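Local coordinates for protein ORF 37 (Human herpesvirus 8 type M, PDB 3FHD) that cuts single- and double-stranded DNA as a metal-dependent exonuclease and endonuclease and helps process branched viral DNA into unit-length genomes, at residues Pro29-Ser34 and Leu63-Val68; Ser58-Leu63 and Asp488-Ile493; Pro82-Ala87 and Ser124-Cys129; Gly163-Ser168 and Gly236-Ser241; Phe481-Ala486 and Trp495-Leu500. All blocks are in the same frame, centred on the assembly; numbering follows the deposited sequence.

Interaction 1: Pro29-Ser34 and Leu63-Val68; sequences PADLFS and LKHAKV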
# COMPACT_ATOMS: atom_id res chain seq x y z
N PRO A 29 -1.66 -9.79 28.12
CA PRO A 29 -0.57 -9.67 27.13
C PRO A 29 -0.02 -11.03 26.68
O PRO A 29 -0.33 -12.07 27.29
CB PRO A 29 0.52 -8.89 27.89
CG PRO A 29 0.21 -9.14 29.35
CD PRO A 29 -1.30 -9.16 29.40
N ALA A 30 0.76 -11.02 25.61
CA ALA A 30 1.44 -12.22 25.15
C ALA A 30 2.92 -11.98 25.28
O ALA A 30 3.39 -10.84 25.31
CB ALA A 30 1.08 -12.54 23.70
N ASP A 31 3.67 -13.06 25.37
CA ASP A 31 5.09 -12.95 25.54
C ASP A 31 5.78 -13.53 24.32
O ASP A 31 5.77 -14.74 24.12
CB ASP A 31 5.51 -13.67 26.83
CG ASP A 31 6.95 -13.35 27.26
OD1 ASP A 31 7.64 -12.56 26.58
OD2 ASP A 31 7.39 -13.91 28.28
N LEU A 32 6.38 -12.66 23.50
CA LEU A 32 7.20 -13.13 22.38
C LEU A 32 8.37 -13.97 22.88
O LEU A 32 8.94 -14.75 22.14
CB LEU A 32 7.72 -11.97 21.51
CG LEU A 32 6.79 -11.33 20.46
CD1 LEU A 32 7.48 -10.21 19.68
CD2 LEU A 32 6.20 -12.37 19.53
N PHE A 33 8.72 -13.81 24.15
CA PHE A 33 9.83 -14.54 24.75
C PHE A 33 9.38 -15.77 25.53
O PHE A 33 10.20 -16.60 25.93
CB PHE A 33 10.72 -13.59 25.57
CG PHE A 33 11.39 -12.55 24.73
CD1 PHE A 33 12.49 -12.88 23.95
CD2 PHE A 33 10.89 -11.25 24.67
CE1 PHE A 33 13.11 -11.92 23.13
CE2 PHE A 33 11.49 -10.28 23.86
CZ PHE A 33 12.60 -10.61 23.09
N SER A 34 8.07 -15.90 25.73
CA SER A 34 7.53 -17.08 26.41
C SER A 34 7.62 -18.27 25.47
O SER A 34 7.46 -18.13 24.27
CB SER A 34 6.07 -16.85 26.80
OG SER A 34 5.49 -18.06 27.27
N LEU A 63 10.38 -4.20 21.71
CA LEU A 63 11.50 -3.36 22.13
C LEU A 63 11.37 -2.87 23.58
O LEU A 63 12.37 -2.45 24.21
CB LEU A 63 11.66 -2.17 21.17
CG LEU A 63 12.02 -2.50 19.73
CD1 LEU A 63 12.11 -1.20 18.91
CD2 LEU A 63 13.32 -3.30 19.68
N LYS A 64 10.15 -2.94 24.10
CA LYS A 64 9.82 -2.47 25.46
C LYS A 64 9.92 -3.62 26.46
O LYS A 64 9.90 -3.38 27.66
CB LYS A 64 8.40 -1.88 25.50
CG LYS A 64 8.25 -0.52 24.79
CD LYS A 64 8.40 0.62 25.76
CE LYS A 64 8.71 1.96 25.09
NZ LYS A 64 8.15 3.07 25.94
N HIS A 65 10.04 -4.85 25.96
CA HIS A 65 10.08 -6.05 26.84
C HIS A 65 11.29 -5.99 27.77
O HIS A 65 12.34 -5.48 27.39
CB HIS A 65 10.10 -7.32 25.97
CG HIS A 65 9.85 -8.59 26.73
ND1 HIS A 65 10.80 -9.16 27.56
CD2 HIS A 65 8.77 -9.41 26.79
CE1 HIS A 65 10.31 -10.26 28.11
NE2 HIS A 65 9.07 -10.43 27.66
N ALA A 66 11.17 -6.53 28.98
CA ALA A 66 12.28 -6.56 29.94
C ALA A 66 13.58 -7.17 29.39
O ALA A 66 14.67 -6.68 29.67
CB ALA A 66 11.85 -7.29 31.24
N LYS A 67 13.46 -8.22 28.58
CA LYS A 67 14.62 -8.92 28.04
C LYS A 67 15.39 -8.12 26.97
O LYS A 67 16.61 -8.20 26.92
CB LYS A 67 14.22 -10.32 27.55
CG LYS A 67 13.66 -11.25 28.64
CD LYS A 67 13.74 -12.71 28.19
CE LYS A 67 13.35 -13.72 29.26
NZ LYS A 67 12.04 -14.41 28.99
N VAL A 68 14.69 -7.32 26.15
CA VAL A 68 15.35 -6.38 25.20
C VAL A 68 15.99 -5.21 25.95
O VAL A 68 17.11 -4.78 25.62
CB VAL A 68 14.37 -5.86 24.10
CG1 VAL A 68 15.06 -4.85 23.16
CG2 VAL A 68 13.81 -7.01 23.26

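Interaction 2: Ser58-Leu63 and Asp488-Ile493; sequences SFSKFL and DTFPYI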
# COMPACT_ATOMS: atom_id res chain seq x y z
N SER A 58 3.57 -6.67 18.66
CA SER A 58 4.14 -5.59 17.83
C SER A 58 5.66 -5.38 18.04
O SER A 58 6.19 -5.75 19.08
CB SER A 58 3.39 -4.29 18.17
OG SER A 58 3.73 -3.87 19.48
N PHE A 59 6.32 -4.74 17.10
CA PHE A 59 7.73 -4.35 17.25
C PHE A 59 7.90 -3.45 18.51
O PHE A 59 8.87 -3.59 19.23
CB PHE A 59 8.15 -3.57 16.00
CG PHE A 59 9.68 -3.35 15.84
CD1 PHE A 59 10.60 -4.34 16.10
CD2 PHE A 59 10.15 -2.14 15.32
CE1 PHE A 59 12.00 -4.12 15.94
CE2 PHE A 59 11.58 -1.93 15.13
CZ PHE A 59 12.47 -2.93 15.42
N SER A 60 6.96 -2.54 18.75
CA SER A 60 7.05 -1.62 19.91
C SER A 60 7.07 -2.39 21.23
O SER A 60 7.93 -2.13 22.09
CB SER A 60 5.93 -0.56 19.86
OG SER A 60 6.00 0.21 18.64
N LYS A 61 6.14 -3.34 21.39
CA LYS A 61 6.09 -4.13 22.61
C LYS A 61 7.31 -5.06 22.73
O LYS A 61 7.80 -5.31 23.83
CB LYS A 61 4.78 -4.94 22.68
CG LYS A 61 3.50 -4.09 22.78
CD LYS A 61 3.44 -3.23 24.03
CE LYS A 61 1.99 -2.77 24.35
NZ LYS A 61 1.26 -2.18 23.16
N PHE A 62 7.78 -5.60 21.61
CA PHE A 62 9.06 -6.30 21.56
C PHE A 62 10.21 -5.43 22.18
O PHE A 62 10.92 -5.87 23.08
CB PHE A 62 9.34 -6.73 20.11
CG PHE A 62 10.70 -7.31 19.89
CD1 PHE A 62 11.00 -8.61 20.29
CD2 PHE A 62 11.68 -6.57 19.25
CE1 PHE A 62 12.27 -9.15 20.06
CE2 PHE A 62 12.96 -7.10 19.01
CZ PHE A 62 13.25 -8.39 19.42
N LEU A 63 10.38 -4.20 21.71
CA LEU A 63 11.50 -3.36 22.13
C LEU A 63 11.37 -2.87 23.58
O LEU A 63 12.37 -2.45 24.21
CB LEU A 63 11.66 -2.17 21.17
CG LEU A 63 12.02 -2.50 19.73
CD1 LEU A 63 12.11 -1.20 18.91
CD2 LEU A 63 13.32 -3.30 19.68
N ASP A 488 13.36 8.90 20.50
CA ASP A 488 12.53 9.50 21.58
C ASP A 488 11.61 8.49 22.23
O ASP A 488 11.32 8.59 23.42
CB ASP A 488 11.74 10.71 21.07
N THR A 489 11.20 7.47 21.46
CA THR A 489 10.26 6.45 21.94
C THR A 489 10.97 5.35 22.73
O THR A 489 10.40 4.78 23.66
CB THR A 489 9.42 5.83 20.77
OG1 THR A 489 8.68 6.88 20.14
CG2 THR A 489 8.40 4.81 21.27
N PHE A 490 12.21 5.07 22.37
CA PHE A 490 12.96 4.00 23.00
C PHE A 490 14.32 4.62 23.32
O PHE A 490 15.34 4.23 22.72
CB PHE A 490 13.09 2.77 22.07
CG PHE A 490 11.79 2.37 21.38
CD1 PHE A 490 10.86 1.55 22.02
CD2 PHE A 490 11.51 2.81 20.07
CE1 PHE A 490 9.63 1.16 21.37
CE2 PHE A 490 10.30 2.45 19.43
CZ PHE A 490 9.36 1.61 20.11
N PRO A 491 14.34 5.59 24.24
CA PRO A 491 15.57 6.36 24.48
C PRO A 491 16.69 5.55 25.15
O PRO A 491 17.84 6.02 25.21
CB PRO A 491 15.09 7.51 25.40
CG PRO A 491 13.87 6.96 26.09
CD PRO A 491 13.23 6.00 25.12
N TYR A 492 16.34 4.37 25.66
CA TYR A 492 17.28 3.48 26.36
C TYR A 492 18.05 2.59 25.38
O TYR A 492 18.87 1.79 25.82
CB TYR A 492 16.55 2.60 27.38
CG TYR A 492 15.37 1.86 26.79
CD1 TYR A 492 14.10 2.44 26.84
CD2 TYR A 492 15.52 0.63 26.14
CE1 TYR A 492 13.02 1.82 26.28
CE2 TYR A 492 14.42 -0.01 25.58
CZ TYR A 492 13.18 0.59 25.66
OH TYR A 492 12.08 -0.00 25.14
N ILE A 493 17.74 2.71 24.08
CA ILE A 493 18.41 1.92 23.04
C ILE A 493 19.53 2.71 22.37
O ILE A 493 19.30 3.78 21.79
CB ILE A 493 17.40 1.38 21.94
CG1 ILE A 493 16.37 0.42 22.54
CG2 ILE A 493 18.16 0.65 20.80
CD1 ILE A 493 15.37 -0.20 21.50

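Interaction 3: Pro82-Ala87 and Ser124-Cys129; sequences PALRMA and SVYAAC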
# COMPACT_ATOMS: atom_id res chain seq x y z
N PRO A 82 18.81 -2.78 9.31
CA PRO A 82 17.60 -3.58 9.56
C PRO A 82 17.74 -4.78 10.53
O PRO A 82 16.77 -5.52 10.70
CB PRO A 82 17.26 -4.07 8.17
CG PRO A 82 18.64 -4.32 7.56
CD PRO A 82 19.52 -3.24 8.09
N ALA A 83 18.92 -4.99 11.13
CA ALA A 83 19.18 -6.21 11.90
C ALA A 83 18.18 -6.45 13.04
O ALA A 83 17.74 -7.57 13.27
CB ALA A 83 20.67 -6.25 12.44
N LEU A 84 17.84 -5.39 13.77
CA LEU A 84 16.91 -5.57 14.90
C LEU A 84 15.46 -5.89 14.41
O LEU A 84 14.73 -6.65 15.06
CB LEU A 84 16.97 -4.32 15.81
CG LEU A 84 16.14 -4.31 17.09
CD1 LEU A 84 16.39 -5.58 17.93
CD2 LEU A 84 16.42 -3.02 17.88
N ARG A 85 15.09 -5.34 13.26
CA ARG A 85 13.81 -5.67 12.61
C ARG A 85 13.76 -7.16 12.18
O ARG A 85 12.72 -7.82 12.35
CB ARG A 85 13.59 -4.75 11.39
CG ARG A 85 12.22 -4.90 10.73
CD ARG A 85 11.08 -4.50 11.64
NE ARG A 85 9.79 -4.93 11.08
CZ ARG A 85 8.59 -4.53 11.51
NH1 ARG A 85 8.51 -3.62 12.46
NH2 ARG A 85 7.49 -5.01 10.94
N MET A 86 14.88 -7.67 11.64
CA MET A 86 15.04 -9.10 11.29
C MET A 86 14.89 -9.98 12.53
O MET A 86 14.15 -10.96 12.51
CB MET A 86 16.39 -9.38 10.60
CG MET A 86 16.46 -8.91 9.14
SD MET A 86 15.17 -9.56 8.04
CE MET A 86 14.77 -8.06 7.27
N ALA A 87 15.54 -9.57 13.63
CA ALA A 87 15.42 -10.27 14.95
C ALA A 87 13.96 -10.34 15.41
O ALA A 87 13.47 -11.41 15.81
CB ALA A 87 16.26 -9.54 16.01
N SER A 124 21.73 -13.62 20.92
CA SER A 124 22.15 -14.52 19.82
C SER A 124 21.39 -14.30 18.54
O SER A 124 21.98 -14.22 17.45
CB SER A 124 22.01 -15.98 20.23
OG SER A 124 22.83 -16.25 21.34
N VAL A 125 20.07 -14.20 18.66
CA VAL A 125 19.23 -13.95 17.49
C VAL A 125 19.70 -12.67 16.80
O VAL A 125 19.95 -12.67 15.59
CB VAL A 125 17.74 -13.86 17.87
CG1 VAL A 125 16.90 -13.40 16.70
CG2 VAL A 125 17.28 -15.25 18.35
N TYR A 126 19.89 -11.60 17.60
CA TYR A 126 20.38 -10.34 17.04
C TYR A 126 21.73 -10.49 16.31
O TYR A 126 21.89 -9.97 15.20
CB TYR A 126 20.46 -9.21 18.09
CG TYR A 126 21.00 -7.97 17.43
CD1 TYR A 126 20.15 -7.10 16.73
CD2 TYR A 126 22.36 -7.73 17.41
CE1 TYR A 126 20.64 -6.01 16.08
CE2 TYR A 126 22.89 -6.63 16.76
CZ TYR A 126 22.02 -5.78 16.09
OH TYR A 126 22.52 -4.70 15.44
N ALA A 127 22.70 -11.15 16.94
CA ALA A 127 24.02 -11.35 16.34
C ALA A 127 23.91 -12.08 14.98
O ALA A 127 24.48 -11.65 13.99
CB ALA A 127 24.93 -12.08 17.30
N ALA A 128 23.15 -13.16 14.95
CA ALA A 128 22.95 -13.95 13.72
C ALA A 128 22.24 -13.13 12.64
O ALA A 128 22.59 -13.20 11.44
CB ALA A 128 22.17 -15.23 14.03
N CYS A 129 21.22 -12.37 13.05
CA CYS A 129 20.55 -11.43 12.13
C CYS A 129 21.49 -10.34 11.63
O CYS A 129 21.44 -9.97 10.47
CB CYS A 129 19.31 -10.82 12.78
SG CYS A 129 18.01 -12.05 12.94

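Interaction 4: Gly163-Ser168 and Gly236-Ser241; sequences GIISSS and GIFGVS. With SO4 (sulfate ion), chain B.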
# COMPACT_ATOMS: atom_id res chain seq x y z
N GLY A 163 5.57 0.12 13.94
CA GLY A 163 6.98 0.51 13.86
C GLY A 163 7.47 0.79 12.44
O GLY A 163 8.64 1.04 12.22
N ILE A 164 6.55 0.74 11.49
CA ILE A 164 6.94 0.88 10.11
C ILE A 164 6.24 2.08 9.50
O ILE A 164 5.05 2.27 9.74
CB ILE A 164 6.51 -0.39 9.30
CG1 ILE A 164 7.27 -1.64 9.78
CG2 ILE A 164 6.69 -0.14 7.82
CD1 ILE A 164 8.57 -1.94 9.04
N ILE A 165 6.95 2.84 8.65
CA ILE A 165 6.31 3.88 7.86
C ILE A 165 5.80 3.18 6.58
O ILE A 165 6.60 2.80 5.72
CB ILE A 165 7.25 5.01 7.51
CG1 ILE A 165 7.61 5.84 8.78
CG2 ILE A 165 6.57 5.98 6.47
CD1 ILE A 165 8.84 6.77 8.57
N SER A 166 4.49 2.95 6.53
CA SER A 166 3.85 2.23 5.44
C SER A 166 3.41 3.25 4.41
O SER A 166 3.46 4.45 4.69
CB SER A 166 2.65 1.44 5.97
OG SER A 166 1.70 2.33 6.54
N SER A 167 2.98 2.82 3.22
CA SER A 167 2.61 3.77 2.19
C SER A 167 1.40 4.68 2.49
O SER A 167 1.37 5.80 2.03
CB SER A 167 2.48 3.09 0.81
OG SER A 167 1.25 2.39 0.71
N SER A 168 0.46 4.21 3.30
CA SER A 168 -0.66 5.02 3.78
C SER A 168 -0.24 6.11 4.79
O SER A 168 -1.02 7.02 5.06
CB SER A 168 -1.71 4.09 4.45
OG SER A 168 -1.13 3.47 5.58
N GLY A 236 14.44 -1.99 6.92
CA GLY A 236 13.47 -2.42 7.93
C GLY A 236 12.61 -1.31 8.56
O GLY A 236 11.93 -1.57 9.55
N ILE A 237 12.59 -0.10 7.98
CA ILE A 237 11.76 1.01 8.52
C ILE A 237 10.59 1.38 7.62
O ILE A 237 9.61 1.99 8.07
CB ILE A 237 12.61 2.26 8.88
CG1 ILE A 237 13.05 3.04 7.62
CG2 ILE A 237 13.83 1.87 9.67
CD1 ILE A 237 13.61 4.44 7.95
N PHE A 238 10.67 0.97 6.35
CA PHE A 238 9.58 1.20 5.39
C PHE A 238 8.94 -0.13 4.96
O PHE A 238 9.55 -1.20 5.01
CB PHE A 238 10.05 1.89 4.12
CG PHE A 238 10.65 3.25 4.31
CD1 PHE A 238 9.85 4.32 4.71
CD2 PHE A 238 12.03 3.48 4.01
CE1 PHE A 238 10.41 5.62 4.86
CE2 PHE A 238 12.59 4.79 4.15
CZ PHE A 238 11.77 5.83 4.60
N GLY A 239 7.68 -0.05 4.52
CA GLY A 239 6.99 -1.21 3.96
C GLY A 239 5.68 -0.80 3.31
O GLY A 239 5.12 0.26 3.64
N VAL A 240 5.19 -1.63 2.41
CA VAL A 240 3.94 -1.40 1.72
C VAL A 240 3.14 -2.70 1.53
O VAL A 240 3.70 -3.83 1.58
CB VAL A 240 4.13 -0.74 0.32
CG1 VAL A 240 4.99 0.54 0.39
CG2 VAL A 240 4.78 -1.70 -0.65
N SER A 241 1.83 -2.57 1.33
CA SER A 241 1.12 -3.66 0.66
C SER A 241 0.60 -3.07 -0.66
O SER A 241 0.38 -1.84 -0.75
CB SER A 241 -0.01 -4.26 1.51
OG SER A 241 -0.94 -3.25 1.83
S SO4 B . -0.08 0.31 2.98
O1 SO4 B . 0.03 1.20 4.13
O2 SO4 B . -1.13 0.81 2.09
O3 SO4 B . 1.21 0.34 2.33
O4 SO4 B . -0.29 -1.04 3.44
O HOH W 1 10.51 -1.19 12.02

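Interaction 5: Phe481-Ala486 and Trp495-Leu500; sequences FWSRSA and WDFSYL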
# COMPACT_ATOMS: atom_id res chain seq x y z
N PHE A 481 12.96 11.26 10.23
CA PHE A 481 11.84 11.34 11.16
C PHE A 481 11.67 9.98 11.88
O PHE A 481 11.45 9.97 13.08
CB PHE A 481 10.55 11.78 10.45
CG PHE A 481 9.29 11.69 11.30
CD1 PHE A 481 9.15 12.43 12.48
CD2 PHE A 481 8.24 10.89 10.88
CE1 PHE A 481 7.96 12.34 13.27
CE2 PHE A 481 7.07 10.78 11.61
CZ PHE A 481 6.92 11.53 12.83
N TRP A 482 11.78 8.85 11.17
CA TRP A 482 11.81 7.53 11.82
C TRP A 482 12.89 7.43 12.93
O TRP A 482 12.62 6.97 14.05
CB TRP A 482 11.97 6.40 10.80
CG TRP A 482 11.65 5.04 11.38
CD1 TRP A 482 10.46 4.38 11.30
CD2 TRP A 482 12.51 4.22 12.19
NE1 TRP A 482 10.53 3.18 11.97
CE2 TRP A 482 11.78 3.03 12.50
CE3 TRP A 482 13.83 4.34 12.64
CZ2 TRP A 482 12.31 2.01 13.29
CZ3 TRP A 482 14.38 3.30 13.39
CH2 TRP A 482 13.62 2.15 13.72
N SER A 483 14.10 7.89 12.62
CA SER A 483 15.22 7.80 13.55
C SER A 483 15.01 8.67 14.78
O SER A 483 15.25 8.23 15.90
CB SER A 483 16.50 8.22 12.82
OG SER A 483 16.66 7.31 11.75
N ARG A 484 14.53 9.89 14.58
CA ARG A 484 14.18 10.77 15.71
C ARG A 484 13.09 10.16 16.61
O ARG A 484 13.22 10.20 17.84
CB ARG A 484 13.70 12.14 15.23
CG ARG A 484 14.78 13.02 14.66
CD ARG A 484 14.30 14.48 14.56
NE ARG A 484 13.07 14.69 13.79
CZ ARG A 484 12.99 14.65 12.46
NH1 ARG A 484 14.06 14.40 11.72
NH2 ARG A 484 11.82 14.89 11.87
N SER A 485 12.05 9.61 15.98
CA SER A 485 10.93 9.01 16.68
C SER A 485 11.37 7.74 17.44
O SER A 485 10.91 7.55 18.56
CB SER A 485 9.80 8.67 15.70
OG SER A 485 9.37 9.83 15.02
N ALA A 486 12.24 6.90 16.83
CA ALA A 486 12.84 5.74 17.51
C ALA A 486 13.70 6.13 18.73
O ALA A 486 13.60 5.49 19.76
CB ALA A 486 13.64 4.83 16.55
N TRP A 495 20.92 3.11 19.56
CA TRP A 495 20.76 2.91 18.12
C TRP A 495 22.05 3.27 17.38
O TRP A 495 22.65 4.34 17.65
CB TRP A 495 19.64 3.81 17.57
CG TRP A 495 18.29 3.57 18.14
CD1 TRP A 495 17.65 4.30 19.11
CD2 TRP A 495 17.38 2.54 17.75
NE1 TRP A 495 16.39 3.79 19.34
CE2 TRP A 495 16.20 2.70 18.53
CE3 TRP A 495 17.43 1.49 16.81
CZ2 TRP A 495 15.09 1.85 18.42
CZ3 TRP A 495 16.32 0.63 16.68
CH2 TRP A 495 15.17 0.83 17.48
N ASP A 496 22.47 2.38 16.48
CA ASP A 496 23.58 2.63 15.57
C ASP A 496 22.97 2.73 14.19
O ASP A 496 22.62 1.72 13.58
CB ASP A 496 24.65 1.51 15.67
CG ASP A 496 25.82 1.71 14.69
OD1 ASP A 496 25.64 2.35 13.64
OD2 ASP A 496 26.93 1.21 14.97
N PHE A 497 22.79 3.97 13.71
CA PHE A 497 22.11 4.19 12.44
C PHE A 497 23.09 4.36 11.25
O PHE A 497 22.69 4.76 10.14
CB PHE A 497 21.14 5.38 12.55
CG PHE A 497 19.90 5.12 13.40
CD1 PHE A 497 19.16 3.94 13.25
CD2 PHE A 497 19.46 6.08 14.32
CE1 PHE A 497 18.00 3.71 14.03
CE2 PHE A 497 18.32 5.87 15.08
CZ PHE A 497 17.58 4.69 14.94
N SER A 498 24.38 4.05 11.48
CA SER A 498 25.40 3.99 10.41
C SER A 498 24.89 3.26 9.17
O SER A 498 24.91 3.82 8.06
CB SER A 498 26.69 3.31 10.91
OG SER A 498 27.20 3.96 12.05
N TYR A 499 24.42 2.03 9.35
CA TYR A 499 23.97 1.21 8.21
C TYR A 499 22.74 1.80 7.54
O TYR A 499 22.62 1.77 6.31
CB TYR A 499 23.72 -0.26 8.61
CG TYR A 499 23.58 -1.18 7.41
CD1 TYR A 499 24.72 -1.75 6.82
CD2 TYR A 499 22.34 -1.44 6.85
CE1 TYR A 499 24.61 -2.58 5.69
CE2 TYR A 499 22.21 -2.27 5.72
CZ TYR A 499 23.35 -2.84 5.15
OH TYR A 499 23.24 -3.66 4.05
N LEU A 500 21.82 2.33 8.36
CA LEU A 500 20.55 2.87 7.88
C LEU A 500 20.72 4.05 6.93
O LEU A 500 20.06 4.12 5.88
CB LEU A 500 19.66 3.26 9.07
CG LEU A 500 18.16 3.43 8.83
CD1 LEU A 500 17.53 2.08 8.54
CD2 LEU A 500 17.49 4.09 10.02

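Interaction 1: Pro29-Ser34 and Leu63-Val68
Phe33 and His65 form the tight part of this contact. The edge of the Phe33 ring points at the face of the His65 imidazole in a T-shaped pair. The ring centroids are 4.6 Å apart and the planes meet at 60°. Phe33 CD2 sits over the centre of the imidazole, 3.5 Å from His65 CD2. At the far end of the phenyl ring, Phe33 CZ meets the methyl Val68 CG2 at 3.8 Å. Phe91 of helix 83-100 also meets the Phe33 ring.

The looser side is polar. His65 NE2 gives a weak, bent hydrogen bond of 2.8 Å to Asp31 OD1. Asp31 OD1 also accepts from Phe33 N at 2.9 Å, from above the carboxylate plane. Lys67 lies on the exposed side and slides past Phe33 in the opposite direction. Lys67 NZ stays 3.8 Å from Phe33 CB. Lys67 NZ is 4.7 Å from Asp31 OD2, too far for a salt bridge, though the opposite charges may attract.

Two local motifs hold the partners. His65 CG is anti to the backbone N (chi1 -168°). Lys67 N donates to His65 ND1 at 3.0 Å, in the ring plane. This is an N-cap of helix 66-72. On the other side, Asp31 forms an Asx turn within a type I beta turn from Asp31 to Ser34. The contact thus joins an Asx turn near the modelled N-terminus to a histidine-capped helix start.

Interaction 2: Ser58-Leu63 and Asp488-Ile493
Leu63 and Phe490 cross at about a right angle, with the leucine over the flat of the ring. The methyl Leu63 CD1 stands 4.0 Å from the Phe490 ring centroid and only 6° off the ring normal. This is a well-centred CH-pi contact. Leu63 CB touches the same ring near Phe490 CD1 at 3.9 Å. The opposite face of the ring is covered by Thr489 CG2, offset toward the rim. Ser60 OG lies at the ring edge, in its plane, 3.9 Å from Phe490 CZ. That hydroxyl is hydrogen-bonded to Asp162.

The other methyl of Leu63 turns to a different partner. Leu63 CD2 meets Ile493 CD1 at 4.1 Å, and these two side chains also cross at about a right angle.

Tyr492 supplies the polar link. Its CG lies between the backbone N and the carbonyl carbon (chi1 52°), and its hydroxyl ends at the C-terminal part of helix 59-64. Tyr492 OH donates to Leu63 O at 2.6 Å. The donor stands above the carbonyl plane, while the oxygen lies at the edge of the tyrosine ring. Arg69 makes a cation-pi contact with this ring.

A type I beta turn from Phe490 to Ile493 presents all three side chains just after helix 468-489. They pack against helix 59-64, with Leu84 of helix 83-100 touching Leu63 and Cys72 of helix 66-72 touching Ile493.

Interaction 3: Pro82-Ala87 and Ser124-Cys129
Two helices of the N-terminal helical region pack here, two alanines of one against a tyrosine and a cysteine of the other. Ala83 and Ala87, one turn apart on helix 83-100, face Tyr126 and Cys129 of helix 122-130. The segment axes come within 8.4 Å, with 126° between their N-to-C directions.

At one end Ala83 CB touches Tyr126 CE1 at 3.6 Å. Tyr126 CG is anti to its backbone N (chi1 179°), and the ring reaches across the start of the partner helix. Leu84 CA lies at the edge of this ring, in its plane, and Leu84 CB is 4.0 Å from Tyr126 CE1. The Tyr126 hydroxyl is hydrogen-bonded to the backbone N of Ser80, in the loop before helix 83-100.

Cys129 fills the middle. Cys129 CB sits 3.6 Å from Ala83 O. Cys129 SG rests against the backbone, 3.6 Å from Ala87 N, and meets Met86 CB at 3.9 Å. Beyond CB the Met86 chain bends away at chi2 and chi3, toward helix 134-147.

At the other end Val125 CG1 lies 4.0 Å from Ala87 CB. Val125 also touches Tyr90 and Phe91, further along helix 83-100.

The contacts across the two segments are apolar or van der Waals in kind. This is a helix-helix packing contact, away from the metal site, in which two helices of the N-terminal helical region cross with small alanines at the interface.

Interaction 4: Gly163-Ser168 and Gly236-Ser241
Backbone bonds join Ile165 to both neighbours of Phe238. Ile165 N donates to Ile237 O at 2.9 Å, and Gly239 N to Ile165 O at 3.3 Å. This is a short parallel bridge with Phe238 opposite Ile165. CA-H...O contacts add to it, the shortest from Ser166 CA to Gly239 O at 3.0 Å. A water donates to both Gly163 O and Gly236 O and bridges the two segments.

Side-chain packing comes second. Ile165 and Phe238 share a face of the sheet and lie side by side, pointing the same way, with Ile165 CB 3.9 Å from Phe238 CD1. The methyl Ile164 CG2 sits against the glycine backbone, 3.4 Å from Gly239 N, a close fit at a residue without a side chain. Ser167 CB meets Val240 CG1.

The third group is the set of hydrogen bonds to a sulfate, probably from the crystallisation liquor. It sits beside Ser166 to Ser168 and Ser241. Ser167 OG bonds to sulfate O3 at 2.6 Å. Ser241 OG, between its backbone N and carbonyl carbon (chi1 58°), meets sulfate O4 at 2.8 Å. Ser168 OG and N both reach O1, and Ser241 N reaches O3. Arg161 adds a further bond.

Glu266, a magnesium ligand, lies about 5 Å from Ser167, side chain to side chain. The serine-rich anion pocket beside this metal site is consistent with a phosphate-binding place in a PD-(D/E)XK nuclease.

Interaction 5: Phe481-Ala486 and Trp495-Leu500
This is an aromatic contact between the long helix 468-489 near the C-terminus and the chain that turns back along it toward helix 498-502. Trp482, Ser483 and Ala486 supply the helix side. Trp495, Phe497 and Leu500 supply the returning side.

Trp482 CG is anti to the backbone N (chi1 -165°), and the indole directs its edge at the face of Trp495 in a T-shaped pair. Their six-membered rings are 5.8 Å apart by centroid, with planes at 79°. Trp482 CZ3 also meets Phe497 CE1 at 3.7 Å, and these two side chains cross at about a right angle. The indole nitrogen of Trp482 turns elsewhere and is hydrogen-bonded to Gly163 O.

Phe497 lies between two partners. Ser483 OG stands over the centre of one face, and Trp495 CB covers the opposite face toward the rim. Ser483 CB is 3.7 Å from Phe497 CE2. The serine hydroxyl is hydrogen-bonded to Ala479 O, one turn back in its own helix.

The chain leaves helix 468-489, turns, and returns along it into the short helix 498-502. This sets Trp495 beside Ala486 and Phe497 beside Ser483. An Asx turn lies at the start of helix 498-502, where Asp496 OD1 accepts from Ser498 N at 3.0 Å and from Ser498 OG at 2.7 Å.

Ala486 meets Trp495 in two ways. Ala486 CB packs on the indole face, offset toward the rim, 3.8 Å from Trp495 CZ2. Ala486 O accepts a weak hydrogen bond of 3.3 Å from Trp495 NE1. Leu500 closes the other end, with Leu500 CD2 3.7 Å from Ser483 OG.

How the interactions relate
Interactions 1, 2, 3 and 5 lie on the same side of the chain's centre and touch one another. Interactions 1 and 2 share Leu63, with centres about 11 Å apart. The side chain of Leu63 also reaches interactions 3 and 5, since Leu63 CD2 is 3.6 Å from Leu84 CD2 and Leu63 CD1 is 3.9 Å from Trp495 CH2. Interaction 4 is the one by the active site: the side chain of Ser167 is about 8 Å from the bound magnesium. Interaction 5 packs on it where Ile237 CG2 lies 3.7 Å from Trp482 CE2. Interaction 3 meets it where Arg85 CG lies 3.5 Å from Gly236 O.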